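Local atomic coordinates of pullulanase (Bacillus acidopullulyticus, PDB entry 2WAN), a protein that hydrolyses the alpha-1,6-glucosidic linkages of pullulan and related starch polysaccharides, acting as a debranching glycoside hydrolase. Residues A117-E122 against S280-T285; A417-D422 against Q536-L541; D469-G474 against R806-K811; E651-G656 against F679-R684. One frame throughout, in Å; residues are numbered along the deposited sequence. Where two conformers were deposited one is given.

Interaction 1. Residues A117-E122 against S280-T285; sequences AYLDDE and SAPDVT
The carboxylate of Glu122 meets Ala281 through one oxygen, OE1, which stands 3.5 Å from CB of Ala281. Two further flat groups, both carboxylates, work within their own segments. Asp121 OD2 takes the N-H of Glu122 on its anti side, 17° out of the carboxylate plane. Asp283 OD1 accepts twice from Thr285, from N on the anti side and from OG1 above the plane, the first bond forming an Asx turn that shapes the loop. The puckered ring of Pro282 is touched at two atoms, CD lying 3.2 Å from O of Glu122 and CG 4.2 Å from CD1 of Leu119. Strand 114-121 is the first of a mixed seven-stranded sheet whose end strands also pair, so that Leu119 shares backbone bonds with Leu301 of strand 295-302; loop 280-285 joins two other strands of the same sheet, 273-278 and 288-292. The carbonyl of Glu122 gathers several contacts: CA of Ala281 approaches O of Glu122 at 3.3 Å in a CA-H...O contact, and a water donates both to this O and to O of Pro282, at 2.9 Å each. Leu119 carries CG anti to its backbone N (chi1 -173°). Its CD2 lies 3.9 Å from CG1 of Val284, and the two side chains cross at about a right angle. Ile300 and Val305 also touch Leu119, while Pro302 and Tyr311 touch Val284.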
# COMPACT_ATOMS: atom_id res chain seq x y z
N ALA A 117 -28.19 -4.79 8.20
CA ALA A 117 -28.58 -3.38 8.17
C ALA A 117 -27.51 -2.47 8.76
O ALA A 117 -26.97 -2.75 9.84
CB ALA A 117 -29.92 -3.16 8.89
N TYR A 118 -27.23 -1.38 8.05
CA TYR A 118 -26.22 -0.41 8.45
C TYR A 118 -26.83 0.98 8.57
O TYR A 118 -27.61 1.39 7.72
CB TYR A 118 -25.09 -0.34 7.41
CG TYR A 118 -24.11 -1.49 7.40
CD1 TYR A 118 -23.59 -2.01 8.60
CD2 TYR A 118 -23.67 -2.03 6.19
CE1 TYR A 118 -22.67 -3.05 8.59
CE2 TYR A 118 -22.74 -3.05 6.16
CZ TYR A 118 -22.24 -3.56 7.37
OH TYR A 118 -21.33 -4.59 7.37
N LEU A 119 -26.44 1.70 9.61
CA LEU A 119 -26.76 3.10 9.73
C LEU A 119 -25.61 3.87 9.07
O LEU A 119 -24.53 4.01 9.65
CB LEU A 119 -26.95 3.49 11.21
CG LEU A 119 -27.46 4.89 11.56
CD1 LEU A 119 -28.89 5.14 10.99
CD2 LEU A 119 -27.43 5.11 13.08
N ASP A 120 -25.85 4.32 7.84
CA ASP A 120 -24.78 4.92 7.02
C ASP A 120 -24.80 6.43 6.96
O ASP A 120 -23.92 7.04 6.36
CB ASP A 120 -24.76 4.33 5.59
CG ASP A 120 -24.07 2.97 5.53
OD1 ASP A 120 -23.18 2.68 6.37
OD2 ASP A 120 -24.42 2.18 4.62
N ASP A 121 -25.83 7.04 7.55
CA ASP A 121 -25.88 8.49 7.74
C ASP A 121 -26.75 8.72 8.97
O ASP A 121 -27.31 7.78 9.51
CB ASP A 121 -26.45 9.20 6.50
CG ASP A 121 -25.99 10.64 6.35
OD1 ASP A 121 -25.91 11.12 5.20
OD2 ASP A 121 -25.68 11.31 7.37
N GLU A 122 -26.86 9.96 9.42
CA GLU A 122 -27.65 10.26 10.61
C GLU A 122 -29.09 9.73 10.51
O GLU A 122 -29.62 9.20 11.49
CB GLU A 122 -27.61 11.75 10.96
CG GLU A 122 -28.22 12.67 9.93
CD GLU A 122 -28.74 13.96 10.55
OE1 GLU A 122 -29.13 13.94 11.73
OE2 GLU A 122 -28.75 14.99 9.84
N SER A 280 -36.11 10.82 12.35
CA SER A 280 -35.15 11.36 13.31
C SER A 280 -33.87 10.52 13.32
O SER A 280 -33.88 9.35 12.92
CB SER A 280 -35.75 11.40 14.72
OG SER A 280 -36.09 10.10 15.16
N ALA A 281 -32.78 11.14 13.79
CA ALA A 281 -31.47 10.48 13.89
C ALA A 281 -31.36 9.60 15.14
O ALA A 281 -31.42 10.11 16.26
CB ALA A 281 -30.38 11.53 13.88
N PRO A 282 -31.20 8.27 14.96
CA PRO A 282 -31.10 7.39 16.13
C PRO A 282 -29.81 7.61 16.93
O PRO A 282 -28.85 8.16 16.40
CB PRO A 282 -31.12 5.98 15.53
CG PRO A 282 -31.55 6.13 14.12
CD PRO A 282 -31.19 7.52 13.69
N ASP A 283 -29.83 7.18 18.19
CA ASP A 283 -28.66 7.20 19.06
C ASP A 283 -27.77 6.00 18.72
O ASP A 283 -28.19 4.85 18.87
CB ASP A 283 -29.13 7.16 20.53
CG ASP A 283 -28.00 7.31 21.54
OD1 ASP A 283 -26.87 6.81 21.30
OD2 ASP A 283 -28.26 7.92 22.61
N VAL A 284 -26.55 6.28 18.26
CA VAL A 284 -25.64 5.21 17.80
C VAL A 284 -25.16 4.26 18.90
O VAL A 284 -24.55 3.22 18.61
CB VAL A 284 -24.41 5.77 17.01
CG1 VAL A 284 -24.87 6.48 15.73
CG2 VAL A 284 -23.58 6.71 17.86
N THR A 285 -25.43 4.61 20.17
CA THR A 285 -25.12 3.73 21.30
C THR A 285 -26.27 2.77 21.67
O THR A 285 -26.11 1.88 22.51
CB THR A 285 -24.68 4.52 22.58
OG1 THR A 285 -25.81 5.21 23.15
CG2 THR A 285 -23.55 5.53 22.28
O HOH W 1 -27.81 8.87 13.79

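Interaction 2. Residues A417-D422 against Q536-L541; sequences AGWQGD and QLIQSL. With GOL (glycerol), chain G.
Gln539 reaches from helix 529-543 to the loop 417-422 and donates through NE2 to O of Ala417, 3.1 Å away, with the N-H...O angle close to straight at 164°. The helix is one of those wrapping the eight-stranded parallel barrel of the alpha-amylase-type catalytic domain, in the crossover from strand 485-488 to strand 547-552. Ala417 O lies close to the amide plane of Gln539. The same NE2 also donates to O3 of a glycerol at 2.9 Å, and that glycerol, probably from the crystallisation liquor, gives both O3 and O2 to O of Gly418. A water bridges OE1 of Gln539 to the same O of Ala417, donating to both. Below the polar head, CB of Gln539 abuts the indole edge of Trp419 in its plane, 4.0 Å from CZ3, while ring and amide planes stand 81° apart. An alanine here would keep CB against the indole, but the amide would be gone and O of Ala417 would probably be left without its side-chain donor. Farther out, the ring of Trp419 stacks on His615, whose ND1 bonds OD2 of Asp422, so one histidine positions both loop side chains. A 3-10 turn sets their spacing, Asp422 N bonding O of Trp419 at 3.1 Å. A second water donates to OD1 of Asp422 and, at 2.9 Å, to the backbone O of Gln539.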
# COMPACT_ATOMS: atom_id res chain seq x y z
N ALA A 417 21.74 4.98 25.51
CA ALA A 417 22.76 6.02 25.69
C ALA A 417 23.16 6.57 24.33
O ALA A 417 23.29 5.81 23.36
CB ALA A 417 23.98 5.46 26.45
N GLY A 418 23.33 7.88 24.26
CA GLY A 418 23.77 8.52 23.02
C GLY A 418 22.65 8.88 22.05
O GLY A 418 22.92 9.52 21.04
N TRP A 419 21.41 8.47 22.37
CA TRP A 419 20.23 8.70 21.51
C TRP A 419 20.02 10.17 21.15
O TRP A 419 19.60 10.47 20.03
CB TRP A 419 19.00 8.15 22.21
CG TRP A 419 17.71 8.08 21.40
CD1 TRP A 419 16.54 8.74 21.68
CD2 TRP A 419 17.45 7.27 20.24
NE1 TRP A 419 15.58 8.40 20.75
CE2 TRP A 419 16.11 7.50 19.86
CE3 TRP A 419 18.23 6.39 19.48
CZ2 TRP A 419 15.52 6.87 18.74
CZ3 TRP A 419 17.65 5.77 18.34
CH2 TRP A 419 16.30 6.01 18.00
N GLN A 420 20.32 11.09 22.08
CA GLN A 420 20.20 12.52 21.76
C GLN A 420 21.16 13.01 20.67
O GLN A 420 20.97 14.09 20.12
CB GLN A 420 20.32 13.39 23.01
CG GLN A 420 19.19 13.20 24.02
CD GLN A 420 17.81 13.45 23.43
OE1 GLN A 420 16.93 12.60 23.53
NE2 GLN A 420 17.63 14.61 22.81
N GLY A 421 22.20 12.24 20.37
CA GLY A 421 23.11 12.56 19.29
C GLY A 421 22.79 11.90 17.95
O GLY A 421 23.51 12.11 16.99
N ASP A 422 21.72 11.11 17.91
CA ASP A 422 21.35 10.37 16.69
C ASP A 422 20.97 11.35 15.58
O ASP A 422 20.24 12.31 15.84
CB ASP A 422 20.18 9.44 16.99
CG ASP A 422 19.73 8.66 15.78
OD1 ASP A 422 20.59 7.98 15.18
OD2 ASP A 422 18.54 8.78 15.42
N GLN A 536 18.37 0.79 19.26
CA GLN A 536 19.81 0.56 19.11
C GLN A 536 20.15 0.12 17.69
O GLN A 536 21.18 0.53 17.16
CB GLN A 536 20.32 -0.46 20.13
CG GLN A 536 20.31 0.12 21.54
CD GLN A 536 20.67 -0.91 22.60
OE1 GLN A 536 19.88 -1.80 22.92
NE2 GLN A 536 21.86 -0.78 23.17
N LEU A 537 19.29 -0.70 17.09
CA LEU A 537 19.48 -1.06 15.66
C LEU A 537 19.53 0.20 14.78
O LEU A 537 20.45 0.39 13.96
CB LEU A 537 18.37 -2.01 15.18
CG LEU A 537 18.34 -2.44 13.70
CD1 LEU A 537 17.54 -3.73 13.54
CD2 LEU A 537 17.70 -1.38 12.78
N ILE A 538 18.52 1.05 14.94
CA ILE A 538 18.40 2.29 14.17
C ILE A 538 19.58 3.22 14.44
O ILE A 538 20.18 3.76 13.51
CB ILE A 538 17.04 2.96 14.47
CG1 ILE A 538 15.91 2.06 13.97
CG2 ILE A 538 16.95 4.40 13.86
CD1 ILE A 538 14.55 2.37 14.63
N GLN A 539 19.93 3.38 15.71
CA GLN A 539 21.09 4.19 16.10
C GLN A 539 22.37 3.72 15.42
O GLN A 539 23.18 4.55 14.91
CB GLN A 539 21.23 4.17 17.62
CG GLN A 539 22.35 5.00 18.19
CD GLN A 539 22.38 4.92 19.71
OE1 GLN A 539 22.20 3.84 20.31
NE2 GLN A 539 22.62 6.05 20.34
N SER A 540 22.57 2.41 15.41
CA SER A 540 23.77 1.79 14.85
C SER A 540 23.89 2.06 13.36
O SER A 540 24.96 2.42 12.87
CB SER A 540 23.76 0.27 15.07
OG SER A 540 24.90 -0.34 14.48
N LEU A 541 22.79 1.84 12.65
CA LEU A 541 22.76 2.04 11.20
C LEU A 541 23.00 3.52 10.88
O LEU A 541 23.82 3.83 10.01
CB LEU A 541 21.47 1.51 10.57
CG LEU A 541 21.39 -0.04 10.49
CD1 LEU A 541 20.05 -0.51 9.98
CD2 LEU A 541 22.53 -0.62 9.60
C1 GOL G . 26.86 9.59 17.58
O1 GOL G . 27.48 10.82 17.89
C2 GOL G . 25.50 9.50 18.27
O2 GOL G . 25.68 9.44 19.67
C3 GOL G . 24.79 8.25 17.78
O3 GOL G . 23.54 8.09 18.43
O HOH W 2 23.89 3.27 22.50
O HOH W 3 22.99 7.31 15.68

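Interaction 3. Residues D469-G474 against R806-K811; sequences DHVKTG and RKAQFK
Lys807 supplies the polar bond of this contact: its NZ donates to the backbone O of Lys472 at 2.8 Å. The chain of Lys807 is extended throughout, with CG anti to the backbone N (chi1 175°), and it runs from helix 805-809 to the loop 469-474. NZ approaches with a C=O...N angle of 136°, tilted from the carbonyl plane. Apolar contact fills the space beside this aliphatic arm. Val471 points at the helix and sets CG1 3.7 Å from CA of Ala808, in effect against the helix backbone. The same methyl lies 4.0 Å from CB of Ala808, and at a like distance from CG of Lys807, so that Val471 wedges between the two residues. Lys811 adds a looser touch, its CD 4.4 Å from CG1 of Val471. In the fold, 469-474 leads into helix 474-481, which follows the first strand of the catalytic barrel, whereas helix 805-809 comes after the last strand, 773-777; the contact thus ties the first and last parts of the closed barrel together. Ionic and cation-pi partners lie just beyond: NZ of Lys807 forms a salt bridge with Glu480 OE1 and bonds Ser477 OG, and Lys807 also makes a cation-pi contact with Phe814. A buried ammonium with these mates is likely to stay protonated, and since its acceptor in the loop is a main-chain carbonyl, the bond does not draw on the side chain of Lys472.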
# COMPACT_ATOMS: atom_id res chain seq x y z
N ASP A 469 35.84 -17.80 5.80
CA ASP A 469 36.98 -17.26 5.06
C ASP A 469 37.19 -15.78 5.28
O ASP A 469 37.69 -15.06 4.41
CB ASP A 469 36.87 -17.63 3.58
CG ASP A 469 36.77 -19.09 3.41
OD1 ASP A 469 37.74 -19.77 3.79
OD2 ASP A 469 35.71 -19.56 2.96
N HIS A 470 36.86 -15.34 6.51
CA HIS A 470 37.14 -13.98 6.99
C HIS A 470 36.34 -12.88 6.28
O HIS A 470 36.72 -11.70 6.36
CB HIS A 470 38.64 -13.65 6.91
CG HIS A 470 39.54 -14.74 7.40
ND1 HIS A 470 39.67 -15.05 8.73
CD2 HIS A 470 40.36 -15.59 6.73
CE1 HIS A 470 40.52 -16.05 8.87
NE2 HIS A 470 40.96 -16.39 7.67
N VAL A 471 35.25 -13.24 5.60
CA VAL A 471 34.39 -12.20 5.01
C VAL A 471 33.77 -11.33 6.10
O VAL A 471 33.45 -11.81 7.18
CB VAL A 471 33.25 -12.75 4.09
CG1 VAL A 471 33.82 -13.39 2.81
CG2 VAL A 471 32.31 -13.71 4.85
N LYS A 472 33.61 -10.04 5.82
CA LYS A 472 32.85 -9.18 6.72
C LYS A 472 31.39 -9.55 6.64
O LYS A 472 30.85 -9.79 5.56
CB LYS A 472 33.03 -7.71 6.33
CG LYS A 472 34.48 -7.23 6.44
CD LYS A 472 34.64 -5.77 6.04
CE LYS A 472 36.08 -5.31 6.26
NZ LYS A 472 36.23 -3.86 5.99
N THR A 473 30.74 -9.61 7.81
CA THR A 473 29.31 -9.87 7.85
C THR A 473 28.62 -8.71 8.57
O THR A 473 29.28 -7.77 9.05
CB THR A 473 28.98 -11.16 8.62
OG1 THR A 473 29.46 -11.05 9.97
CG2 THR A 473 29.67 -12.41 7.96
N GLY A 474 27.29 -8.78 8.65
CA GLY A 474 26.58 -7.80 9.48
C GLY A 474 26.69 -6.38 8.91
O GLY A 474 26.80 -6.17 7.70
N ARG A 806 28.05 -17.96 1.37
CA ARG A 806 27.86 -17.62 -0.05
C ARG A 806 28.54 -16.31 -0.42
O ARG A 806 28.89 -16.08 -1.58
CB ARG A 806 26.39 -17.62 -0.42
CG ARG A 806 25.82 -19.05 -0.36
CD ARG A 806 24.39 -19.12 -0.76
NE ARG A 806 24.14 -19.05 -2.21
CZ ARG A 806 24.22 -20.06 -3.07
NH1 ARG A 806 24.60 -21.29 -2.69
NH2 ARG A 806 23.90 -19.86 -4.34
N LYS A 807 28.73 -15.43 0.56
CA LYS A 807 29.57 -14.26 0.29
C LYS A 807 31.04 -14.64 0.06
O LYS A 807 31.71 -14.03 -0.78
CB LYS A 807 29.44 -13.19 1.39
CG LYS A 807 30.41 -11.98 1.20
CD LYS A 807 30.14 -10.87 2.24
CE LYS A 807 31.13 -9.74 2.01
NZ LYS A 807 30.88 -8.64 3.02
N ALA A 808 31.54 -15.65 0.78
CA ALA A 808 32.89 -16.14 0.54
C ALA A 808 32.95 -16.81 -0.85
O ALA A 808 33.86 -16.55 -1.65
CB ALA A 808 33.28 -17.13 1.63
N GLN A 809 31.93 -17.62 -1.14
CA GLN A 809 31.88 -18.39 -2.38
C GLN A 809 31.76 -17.49 -3.61
O GLN A 809 32.34 -17.78 -4.67
CB GLN A 809 30.69 -19.34 -2.33
CG GLN A 809 30.54 -20.21 -3.59
CD GLN A 809 29.52 -21.31 -3.43
OE1 GLN A 809 28.67 -21.27 -2.54
NE2 GLN A 809 29.61 -22.32 -4.30
N PHE A 810 30.97 -16.41 -3.46
CA PHE A 810 30.69 -15.52 -4.58
C PHE A 810 31.17 -14.11 -4.33
O PHE A 810 30.49 -13.14 -4.67
CB PHE A 810 29.20 -15.58 -4.95
CG PHE A 810 28.74 -16.97 -5.38
CD1 PHE A 810 29.18 -17.51 -6.58
CD2 PHE A 810 27.92 -17.74 -4.55
CE1 PHE A 810 28.78 -18.80 -6.98
CE2 PHE A 810 27.51 -19.04 -4.93
CZ PHE A 810 27.95 -19.57 -6.14
N LYS A 811 32.37 -14.00 -3.76
CA LYS A 811 32.95 -12.71 -3.44
C LYS A 811 33.10 -11.82 -4.67
O LYS A 811 32.94 -10.61 -4.58
CB LYS A 811 34.29 -12.86 -2.71
CG LYS A 811 34.81 -11.56 -2.09
CD LYS A 811 33.89 -11.08 -0.96
CE LYS A 811 34.11 -9.63 -0.59
NZ LYS A 811 35.52 -9.24 -0.45

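Interaction 4. Residues E651-G656 against F679-R684; sequences EPWTGG and FNDNIR
Trp653 and Asp681 set an acidic side chain against an indole, with CZ3 of Trp653 3.7 Å from CG of Asp681. The two side chains slide past each other in opposite directions, their planes 48° apart, and the charge of Asp681 is met elsewhere by Lys668. Pro652 is the centre of an inverse gamma turn. Within the same segment, CB of Glu651 lies 3.6 Å above one face of the Trp653 ring, offset toward the rim. With chi1 at 52°, CG of Trp653 sits between the backbone N and the carbonyl carbon. CH2 of Trp653 lies 4.1 Å from CB of Phe679. Pro652 lies alongside, its CG 3.4 Å from O of Phe679. At the edge of the Phe679 ring, in its plane, stands N of Glu651, 3.8 Å from CD2. An alanine in place of Trp653 would probably open a gap beside CB of Phe679 and the carboxylate of Asp681 and strip CB of Glu651 of its aromatic cover. Asn680 N-caps helix 681-688, its OD1 accepting from N of Ile683 at 3.0 Å. Glu651 is held by Arg620 and by N of Leu623, and Arg684 by Tyr731. These loops follow the parallel strands 647-650 and 677-679 at their C-terminal ends, the side of the barrel where the active site lies in alpha-amylase-type glycoside hydrolases.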
# COMPACT_ATOMS: atom_id res chain seq x y z
N GLU A 651 3.62 -0.99 -2.76
CA GLU A 651 3.15 -1.84 -3.87
C GLU A 651 1.88 -1.27 -4.50
O GLU A 651 0.86 -1.08 -3.81
CB GLU A 651 2.86 -3.25 -3.39
CG GLU A 651 4.06 -3.97 -2.79
CD GLU A 651 3.65 -5.29 -2.16
OE1 GLU A 651 2.80 -5.30 -1.22
OE2 GLU A 651 4.19 -6.32 -2.60
N PRO A 652 1.92 -0.99 -5.82
CA PRO A 652 0.74 -0.40 -6.49
C PRO A 652 -0.25 -1.48 -6.94
O PRO A 652 -0.74 -1.46 -8.08
CB PRO A 652 1.37 0.33 -7.69
CG PRO A 652 2.50 -0.62 -8.08
CD PRO A 652 3.11 -0.96 -6.70
N TRP A 653 -0.55 -2.42 -6.06
CA TRP A 653 -1.52 -3.47 -6.37
C TRP A 653 -2.22 -3.95 -5.12
O TRP A 653 -1.84 -3.59 -4.00
CB TRP A 653 -0.89 -4.63 -7.18
CG TRP A 653 0.35 -5.21 -6.57
CD1 TRP A 653 0.42 -6.05 -5.50
CD2 TRP A 653 1.71 -4.96 -6.98
NE1 TRP A 653 1.73 -6.36 -5.22
CE2 TRP A 653 2.54 -5.70 -6.11
CE3 TRP A 653 2.30 -4.21 -8.01
CZ2 TRP A 653 3.95 -5.70 -6.22
CZ3 TRP A 653 3.70 -4.21 -8.13
CH2 TRP A 653 4.51 -4.94 -7.23
N THR A 654 -3.25 -4.77 -5.31
CA THR A 654 -4.01 -5.33 -4.19
C THR A 654 -3.75 -6.83 -4.09
O THR A 654 -3.04 -7.40 -4.93
CB THR A 654 -5.52 -5.09 -4.39
OG1 THR A 654 -5.98 -5.91 -5.47
CG2 THR A 654 -5.79 -3.60 -4.67
N GLY A 655 -4.33 -7.47 -3.08
CA GLY A 655 -4.23 -8.92 -2.92
C GLY A 655 -5.51 -9.67 -3.21
O GLY A 655 -5.58 -10.88 -3.04
N GLY A 656 -6.53 -8.93 -3.64
CA GLY A 656 -7.85 -9.47 -3.93
C GLY A 656 -8.77 -8.34 -4.31
O GLY A 656 -8.32 -7.20 -4.46
N PHE A 679 6.53 0.42 -6.52
CA PHE A 679 7.35 -0.66 -7.06
C PHE A 679 7.01 -0.85 -8.53
O PHE A 679 5.83 -0.92 -8.91
CB PHE A 679 7.10 -1.96 -6.30
CG PHE A 679 7.85 -2.04 -5.02
CD1 PHE A 679 9.22 -2.32 -5.03
CD2 PHE A 679 7.21 -1.79 -3.81
CE1 PHE A 679 9.97 -2.37 -3.82
CE2 PHE A 679 7.94 -1.86 -2.61
CZ PHE A 679 9.30 -2.16 -2.62
N ASN A 680 8.05 -0.90 -9.34
CA ASN A 680 7.91 -0.92 -10.79
C ASN A 680 7.93 -2.35 -11.32
O ASN A 680 8.97 -2.88 -11.68
CB ASN A 680 9.00 -0.05 -11.42
CG ASN A 680 8.83 0.10 -12.93
OD1 ASN A 680 8.02 -0.60 -13.54
ND2 ASN A 680 9.62 0.99 -13.54
N ASP A 681 6.76 -2.98 -11.35
CA ASP A 681 6.69 -4.32 -11.91
C ASP A 681 6.90 -4.36 -13.43
O ASP A 681 7.19 -5.44 -13.97
CB ASP A 681 5.43 -5.09 -11.45
CG ASP A 681 4.12 -4.37 -11.78
OD1 ASP A 681 4.08 -3.13 -11.90
OD2 ASP A 681 3.10 -5.09 -11.88
N ASN A 682 6.78 -3.21 -14.11
CA ASN A 682 7.07 -3.19 -15.55
C ASN A 682 8.55 -3.46 -15.85
O ASN A 682 8.89 -4.30 -16.69
CB ASN A 682 6.65 -1.87 -16.21
CG ASN A 682 5.14 -1.67 -16.24
OD1 ASN A 682 4.36 -2.60 -15.97
ND2 ASN A 682 4.71 -0.45 -16.58
N ILE A 683 9.44 -2.74 -15.16
CA ILE A 683 10.88 -2.99 -15.37
C ILE A 683 11.28 -4.40 -14.85
O ILE A 683 12.09 -5.08 -15.47
CB ILE A 683 11.77 -1.84 -14.82
CG1 ILE A 683 13.16 -1.87 -15.48
CG2 ILE A 683 11.83 -1.85 -13.27
CD1 ILE A 683 14.17 -0.82 -14.89
N ARG A 684 10.68 -4.84 -13.74
CA ARG A 684 10.91 -6.17 -13.17
C ARG A 684 10.57 -7.26 -14.19
O ARG A 684 11.39 -8.13 -14.49
CB ARG A 684 10.04 -6.36 -11.92
CG ARG A 684 10.36 -7.64 -11.13
CD ARG A 684 9.15 -8.10 -10.30
NE ARG A 684 8.04 -8.56 -11.15
CZ ARG A 684 6.74 -8.47 -10.84
NH1 ARG A 684 6.32 -7.92 -9.70
NH2 ARG A 684 5.84 -8.90 -11.71

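In the fold
All four contacts are partly buried, but interaction 4 lies nearest the centre of the chain, about 10 Å from it against 29 to 35 Å for the others, and has no exposed residue among those that touch. Interactions 2 and 3 join elements at the periphery of the catalytic barrel, and interaction 4 lies at the ends of its strands, while interaction 1 belongs to a separate sheet nearer the N-terminus. Interactions 2 and 3 are neighbours, their nearest atoms about 7 Å apart: helix 529-543 of the one packs on helix 474-481, which loop 469-474 of the other enters. Chemistry differs accordingly: water and methyl groups in interaction 1, an amide in interaction 2, an ammonium in interaction 3, and aromatic packing in interaction 4.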